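Local coordinates for SusD-like protein BACOVA_02651 (Bacteroides ovatus, PDB 5E75) that binds polysaccharide at the cell surface and probably captures xyloglucan before its transport into the periplasm for degradation, at residues A[228-233]-A[297-302]; A[242-247]-A[354-359]. All blocks are in the same frame, centred on the assembly; numbering follows the deposited sequence.

In the fold
Followed from the N terminus, the chain leaves helix 205-221 and enters the loop that holds 228-233, then reaches strand 244-248. Contact 1 is closed first, when 297-302, on helix 297-303, returns to that loop after 63 intervening residues. Contact 2 follows, as strand 355-359 pairs with 242-247 across a gap of 106 residues. The segments alternate along the sequence, so the two loops cross. The centres of contacts 1 and 2 lie about 16 Å apart, yet the contacts touch: Tyr356 OH is 2.7 Å from Leu233 O, a probable hydrogen bond, and Leu233 packs on Glu243 and Arg359. Together they tie a loop and a short helix to a two-stranded antiparallel sheet in this SusD-family protein, which has far more helix than strand.

Contact 1: A[228-233]-A[297-302]; sequences TNYEDL and TLRRNA
Arg299 carries this contact with its aliphatic part, laid across one face of the Tyr230 ring. Arg299 CB approaches the hydroxyl half of the ring, 3.9 Å from Tyr230 CE2. Arg299 CG comes next and is centred: it stands 3.4 Å from the centroid of the Tyr230 ring, only 1° off the normal, a CH-pi contact with nearly equal distances to all six ring carbons. Arg299 CD, still over the same face, leans toward the CE1 flank, 3.7 Å from Tyr230 CE1. The chain bends at chi3, and the guanidinium plane stands 89° from the ring plane, which excludes a flat stack. At the tip, salt bridges to Glu410, Glu414 and Asp296 hold the charge.

The ring reaches this position with its CG anti to the backbone N (chi1 -177°), while its OH bonds to Glu414 O and Lys332. Ala302 CB meets the ring at its edge, 3.8 Å from Tyr230 CD2. No hydrogen bond joins the two segments, so apolar contact carries the interface. The loop after helix 205-221 is thus docked on helix 297-303, with Tyr230 also touching Arg393 of helix 382-393 and Arg359 of strand 355-359.

Contact 2: A[242-247]-A[354-359]; sequences QESLLA and NTYILR
Arg359 NH1 and Glu243 OE2 form a salt bridge of 2.9 Å. The oxygen lies at the edge of the guanidinium, near its plane, but the N-H comes from above the carboxylate plane and the bond is bent (137°). With the two planes 60° apart, a paired, coplanar bridge is ruled out. Each charge has further partners: Arg393 for Glu243, Glu418 and Glu414 for Arg359, a network that would probably keep these groups ionised.

The backbones pair antiparallel through two classic beta bulges. Leu358 O accepts from Leu245 N (3.0 Å) and Leu246 N; Leu246 O in turn accepts from Leu358 N, nearly straight at 171°, and from Ile357 N, which stands above the carbonyl plane.

Ser244, Ala247, Tyr356 and Arg359 share one face of the sheet. There Arg359 CD sits 3.8 Å above the plane of the Tyr356 ring, over its centre, while Ser244 OG meets the ring edge, 3.4 Å from Tyr356 CE1. A water joins Ser244 OG to Asn354 ND2. An alanine in place of Arg359 would remove both the guanidinium and the methylene over the ring, and would probably leave buried Glu243 less well neutralised and Tyr356 less firmly packed.

Beyond the backbone bonds, leucines lie side by side: Leu245 CD1 is 3.7 Å from Leu358 CD2. Leu246 CD2 likewise runs alongside Ile357 CG2, at 3.9 Å. The sheet is wedged among helices: Leu246 packs on helix 103-125, Leu245 and Leu358 on helix 180-195, and Arg359 is the N-cap residue of helix 360-372.

Contact 1: A[228-233]-A[297-302]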
loop_
_atom_site.group_PDB
_atom_site.type_symbol
_atom_site.label_atom_id
_atom_site.label_comp_id
_atom_site.label_asym_id
_atom_site.label_seq_id
_atom_site.Cartn_x
_atom_site.Cartn_y
_atom_site.Cartn_z
ATOM N N THR A 228 13.139 -15.039 4.730
ATOM C CA THR A 228 13.851 -15.138 6.001
ATOM C C THR A 228 14.251 -13.771 6.553
ATOM O O THR A 228 14.140 -13.512 7.760
ATOM C CB THR A 228 15.100 -16.023 5.838
ATOM O OG1 THR A 228 14.690 -17.338 5.431
ATOM C CG2 THR A 228 15.877 -16.110 7.135
ATOM N N ASN A 229 14.721 -12.896 5.671
ATOM C CA ASN A 229 15.184 -11.574 6.075
ATOM C C ASN A 229 14.283 -10.497 5.508
ATOM O O ASN A 229 14.161 -10.370 4.295
ATOM C CB ASN A 229 16.596 -11.343 5.565
ATOM C CG ASN A 229 17.559 -12.401 6.027
ATOM O OD1 ASN A 229 17.686 -12.655 7.224
ATOM N ND2 ASN A 229 18.243 -13.031 5.077
ATOM N N TYR A 230 13.651 -9.733 6.392
ATOM C CA TYR A 230 12.763 -8.664 5.987
ATOM C C TYR A 230 13.425 -7.731 4.970
ATOM O O TYR A 230 12.786 -7.327 4.014
ATOM C CB TYR A 230 12.364 -7.886 7.233
ATOM C CG TYR A 230 11.378 -6.750 7.056
ATOM C CD1 TYR A 230 10.019 -6.983 7.046
ATOM C CD2 TYR A 230 11.823 -5.439 6.950
ATOM C CE1 TYR A 230 9.108 -5.940 6.911
ATOM C CE2 TYR A 230 10.932 -4.381 6.818
ATOM C CZ TYR A 230 9.570 -4.634 6.821
ATOM O OH TYR A 230 8.691 -3.574 6.716
ATOM N N GLU A 231 14.700 -7.391 5.171
ATOM C CA GLU A 231 15.372 -6.455 4.275
ATOM C C GLU A 231 15.412 -6.945 2.833
ATOM O O GLU A 231 15.462 -6.141 1.899
ATOM C CB GLU A 231 16.810 -6.144 4.757
ATOM C CG GLU A 231 17.776 -7.334 4.655
ATOM C CD GLU A 231 19.225 -6.992 4.984
ATOM O OE1 GLU A 231 19.453 -6.434 6.075
ATOM O OE2 GLU A 231 20.128 -7.292 4.158
ATOM N N ASP A 232 15.394 -8.265 2.652
ATOM C CA ASP A 232 15.499 -8.835 1.315
ATOM C C ASP A 232 14.275 -8.549 0.451
ATOM O O ASP A 232 14.373 -8.566 -0.772
ATOM C CB ASP A 232 15.740 -10.345 1.379
ATOM C CG ASP A 232 17.162 -10.705 1.814
ATOM O OD1 ASP A 232 18.049 -9.837 1.785
ATOM O OD2 ASP A 232 17.391 -11.877 2.155
ATOM N N LEU A 233 13.132 -8.269 1.079
ATOM C CA LEU A 233 11.905 -7.993 0.339
ATOM C C LEU A 233 12.025 -6.737 -0.520
ATOM O O LEU A 233 11.288 -6.570 -1.486
ATOM C CB LEU A 233 10.740 -7.786 1.311
ATOM C CG LEU A 233 10.224 -9.012 2.040
ATOM C CD1 LEU A 233 9.383 -8.578 3.236
ATOM C CD2 LEU A 233 9.442 -9.923 1.099
ATOM N N THR A 297 14.781 -3.493 15.200
ATOM C CA THR A 297 15.708 -2.695 14.408
ATOM C C THR A 297 15.779 -3.125 12.950
ATOM O O THR A 297 16.140 -2.318 12.093
ATOM C CB THR A 297 17.114 -2.703 15.025
ATOM O OG1 THR A 297 17.589 -4.043 15.108
ATOM C CG2 THR A 297 17.074 -2.090 16.411
ATOM N N LEU A 298 15.441 -4.375 12.650
ATOM C CA LEU A 298 15.546 -4.852 11.269
ATOM C C LEU A 298 14.470 -4.185 10.404
ATOM O O LEU A 298 14.760 -3.677 9.320
ATOM C CB LEU A 298 15.462 -6.383 11.183
ATOM C CG LEU A 298 16.526 -7.127 12.004
ATOM C CD1 LEU A 298 16.325 -8.615 11.852
ATOM C CD2 LEU A 298 17.945 -6.745 11.593
ATOM N N ARG A 299 13.237 -4.177 10.887
ATOM C CA ARG A 299 12.180 -3.525 10.140
ATOM C C ARG A 299 12.365 -2.004 10.152
ATOM O O ARG A 299 12.158 -1.342 9.133
ATOM C CB ARG A 299 10.792 -3.920 10.648
ATOM C CG ARG A 299 10.429 -5.383 10.351
ATOM C CD ARG A 299 8.954 -5.676 10.609
ATOM N NE ARG A 299 8.666 -5.630 12.032
ATOM C CZ ARG A 299 7.598 -6.163 12.617
ATOM N NH1 ARG A 299 6.674 -6.778 11.899
ATOM N NH2 ARG A 299 7.467 -6.083 13.944
ATOM N N ARG A 300 12.801 -1.442 11.273
ATOM C CA ARG A 300 13.024 -0.001 11.309
ATOM C C ARG A 300 14.102 0.387 10.294
ATOM O O ARG A 300 13.893 1.281 9.485
ATOM C CB ARG A 300 13.427 0.469 12.715
ATOM C CG ARG A 300 13.439 1.998 12.829
ATOM C CD ARG A 300 14.266 2.508 13.996
ATOM N NE ARG A 300 15.666 2.181 13.770
ATOM C CZ ARG A 300 16.557 1.916 14.718
ATOM N NH1 ARG A 300 16.241 1.986 16.008
ATOM N NH2 ARG A 300 17.791 1.598 14.359
ATOM N N ASN A 301 15.242 -0.293 10.316
ATOM C CA ASN A 301 16.339 0.100 9.422
ATOM C C ASN A 301 15.984 -0.074 7.950
ATOM O O ASN A 301 16.438 0.716 7.092
ATOM C CB ASN A 301 17.619 -0.712 9.708
ATOM C CG ASN A 301 18.332 -0.284 10.958
ATOM O OD1 ASN A 301 18.083 0.786 11.503
ATOM N ND2 ASN A 301 19.246 -1.137 11.425
ATOM N N ALA A 302 15.207 -1.112 7.631
ATOM C CA ALA A 302 14.825 -1.331 6.244
ATOM C C ALA A 302 13.788 -0.329 5.763
ATOM O O ALA A 302 13.495 -0.258 4.575
ATOM C CB ALA A 302 14.308 -2.755 6.042
#

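Contact 2: A[242-247]-A[354-359]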
loop_
_atom_site.group_PDB
_atom_site.type_symbol
_atom_site.label_atom_id
_atom_site.label_comp_id
_atom_site.label_asym_id
_atom_site.label_seq_id
_atom_site.Cartn_x
_atom_site.Cartn_y
_atom_site.Cartn_z
ATOM N N GLN A 242 8.939 -15.306 -3.185
ATOM C CA GLN A 242 7.781 -16.136 -2.865
ATOM C C GLN A 242 6.734 -15.443 -1.992
ATOM O O GLN A 242 5.565 -15.849 -1.998
ATOM C CB GLN A 242 8.212 -17.444 -2.202
ATOM C CG GLN A 242 8.853 -17.279 -0.846
ATOM C CD GLN A 242 9.075 -18.605 -0.153
ATOM O OE1 GLN A 242 8.176 -19.451 -0.107
ATOM N NE2 GLN A 242 10.271 -18.793 0.390
ATOM N N GLU A 243 7.149 -14.418 -1.245
ATOM C CA GLU A 243 6.235 -13.646 -0.393
ATOM C C GLU A 243 5.432 -12.608 -1.201
ATOM O O GLU A 243 4.413 -12.076 -0.729
ATOM C CB GLU A 243 7.010 -12.980 0.762
ATOM C CG GLU A 243 6.168 -12.104 1.665
ATOM C CD GLU A 243 6.853 -11.720 2.963
ATOM O OE1 GLU A 243 7.948 -12.233 3.252
ATOM O OE2 GLU A 243 6.274 -10.882 3.676
ATOM N N SER A 244 5.886 -12.322 -2.416
ATOM C CA SER A 244 5.229 -11.343 -3.273
ATOM C C SER A 244 4.037 -11.997 -3.973
ATOM O O SER A 244 4.198 -12.687 -5.002
ATOM C CB SER A 244 6.226 -10.824 -4.311
ATOM O OG SER A 244 5.701 -9.730 -5.045
ATOM N N LEU A 245 2.835 -11.801 -3.441
ATOM C CA LEU A 245 1.637 -12.391 -4.036
ATOM C C LEU A 245 1.155 -11.576 -5.234
ATOM O O LEU A 245 0.700 -12.139 -6.232
ATOM C CB LEU A 245 0.530 -12.534 -2.987
ATOM C CG LEU A 245 0.793 -13.597 -1.910
ATOM C CD1 LEU A 245 -0.214 -13.535 -0.796
ATOM C CD2 LEU A 245 0.753 -14.970 -2.542
ATOM N N LEU A 246 1.273 -10.255 -5.158
ATOM C CA LEU A 246 0.858 -9.387 -6.249
ATOM C C LEU A 246 1.658 -8.095 -6.159
ATOM O O LEU A 246 1.784 -7.501 -5.080
ATOM C CB LEU A 246 -0.642 -9.091 -6.158
ATOM C CG LEU A 246 -1.286 -8.441 -7.377
ATOM C CD1 LEU A 246 -1.170 -9.351 -8.605
ATOM C CD2 LEU A 246 -2.737 -8.089 -7.116
ATOM N N ALA A 247 2.192 -7.644 -7.285
ATOM C CA ALA A 247 2.982 -6.420 -7.326
ATOM C C ALA A 247 2.911 -5.817 -8.709
ATOM O O ALA A 247 2.778 -6.535 -9.715
ATOM C CB ALA A 247 4.422 -6.695 -6.956
ATOM N N ASN A 354 9.853 -3.356 -7.788
ATOM C CA ASN A 354 8.422 -3.489 -7.963
ATOM C C ASN A 354 7.682 -2.728 -6.861
ATOM O O ASN A 354 8.283 -2.389 -5.816
ATOM C CB ASN A 354 8.010 -4.964 -7.916
ATOM C CG ASN A 354 8.317 -5.708 -9.199
ATOM O OD1 ASN A 354 8.626 -5.110 -10.230
ATOM N ND2 ASN A 354 8.225 -7.021 -9.136
ATOM N N THR A 355 6.393 -2.463 -7.080
ATOM C CA THR A 355 5.552 -1.864 -6.037
ATOM C C THR A 355 4.598 -2.932 -5.520
ATOM O O THR A 355 3.733 -3.410 -6.236
ATOM C CB THR A 355 4.723 -0.681 -6.577
ATOM O OG1 THR A 355 5.599 0.312 -7.121
ATOM C CG2 THR A 355 3.881 -0.039 -5.485
ATOM N N TYR A 356 4.769 -3.348 -4.275
ATOM C CA TYR A 356 3.904 -4.368 -3.698
ATOM C C TYR A 356 2.442 -3.934 -3.659
ATOM O O TYR A 356 2.129 -2.786 -3.323
ATOM C CB TYR A 356 4.342 -4.706 -2.275
ATOM C CG TYR A 356 5.594 -5.528 -2.192
ATOM C CD1 TYR A 356 5.605 -6.852 -2.618
ATOM C CD2 TYR A 356 6.764 -5.001 -1.671
ATOM C CE1 TYR A 356 6.734 -7.620 -2.550
ATOM C CE2 TYR A 356 7.923 -5.780 -1.587
ATOM C CZ TYR A 356 7.887 -7.094 -2.048
ATOM O OH TYR A 356 9.002 -7.893 -1.991
ATOM N N ILE A 357 1.557 -4.871 -3.995
ATOM C CA ILE A 357 0.128 -4.734 -3.764
ATOM C C ILE A 357 -0.289 -5.657 -2.620
ATOM O O ILE A 357 -1.043 -5.249 -1.732
ATOM C CB ILE A 357 -0.688 -5.009 -5.049
ATOM C CG1 ILE A 357 -0.401 -3.923 -6.087
ATOM C CG2 ILE A 357 -2.192 -5.090 -4.749
ATOM C CD1 ILE A 357 -0.989 -4.200 -7.481
ATOM N N LEU A 358 0.219 -6.891 -2.627
ATOM C CA LEU A 358 -0.040 -7.843 -1.550
ATOM C C LEU A 358 1.176 -8.720 -1.230
ATOM O O LEU A 358 1.692 -9.409 -2.118
ATOM C CB LEU A 358 -1.218 -8.755 -1.899
ATOM C CG LEU A 358 -1.645 -9.744 -0.800
ATOM C CD1 LEU A 358 -2.250 -8.992 0.383
ATOM C CD2 LEU A 358 -2.614 -10.770 -1.358
ATOM N N ARG A 359 1.621 -8.692 0.027
ATOM C CA ARG A 359 2.612 -9.634 0.532
ATOM C C ARG A 359 1.964 -10.712 1.405
ATOM O O ARG A 359 0.947 -10.480 2.057
ATOM C CB ARG A 359 3.679 -8.903 1.368
ATOM C CG ARG A 359 4.631 -8.092 0.552
ATOM C CD ARG A 359 5.895 -7.754 1.302
ATOM N NE ARG A 359 5.801 -6.693 2.301
ATOM C CZ ARG A 359 5.884 -6.874 3.616
ATOM N NH1 ARG A 359 5.885 -8.091 4.150
ATOM N NH2 ARG A 359 5.927 -5.818 4.414
HETATM O O HOH W 1 7.766 -8.162 -6.230
#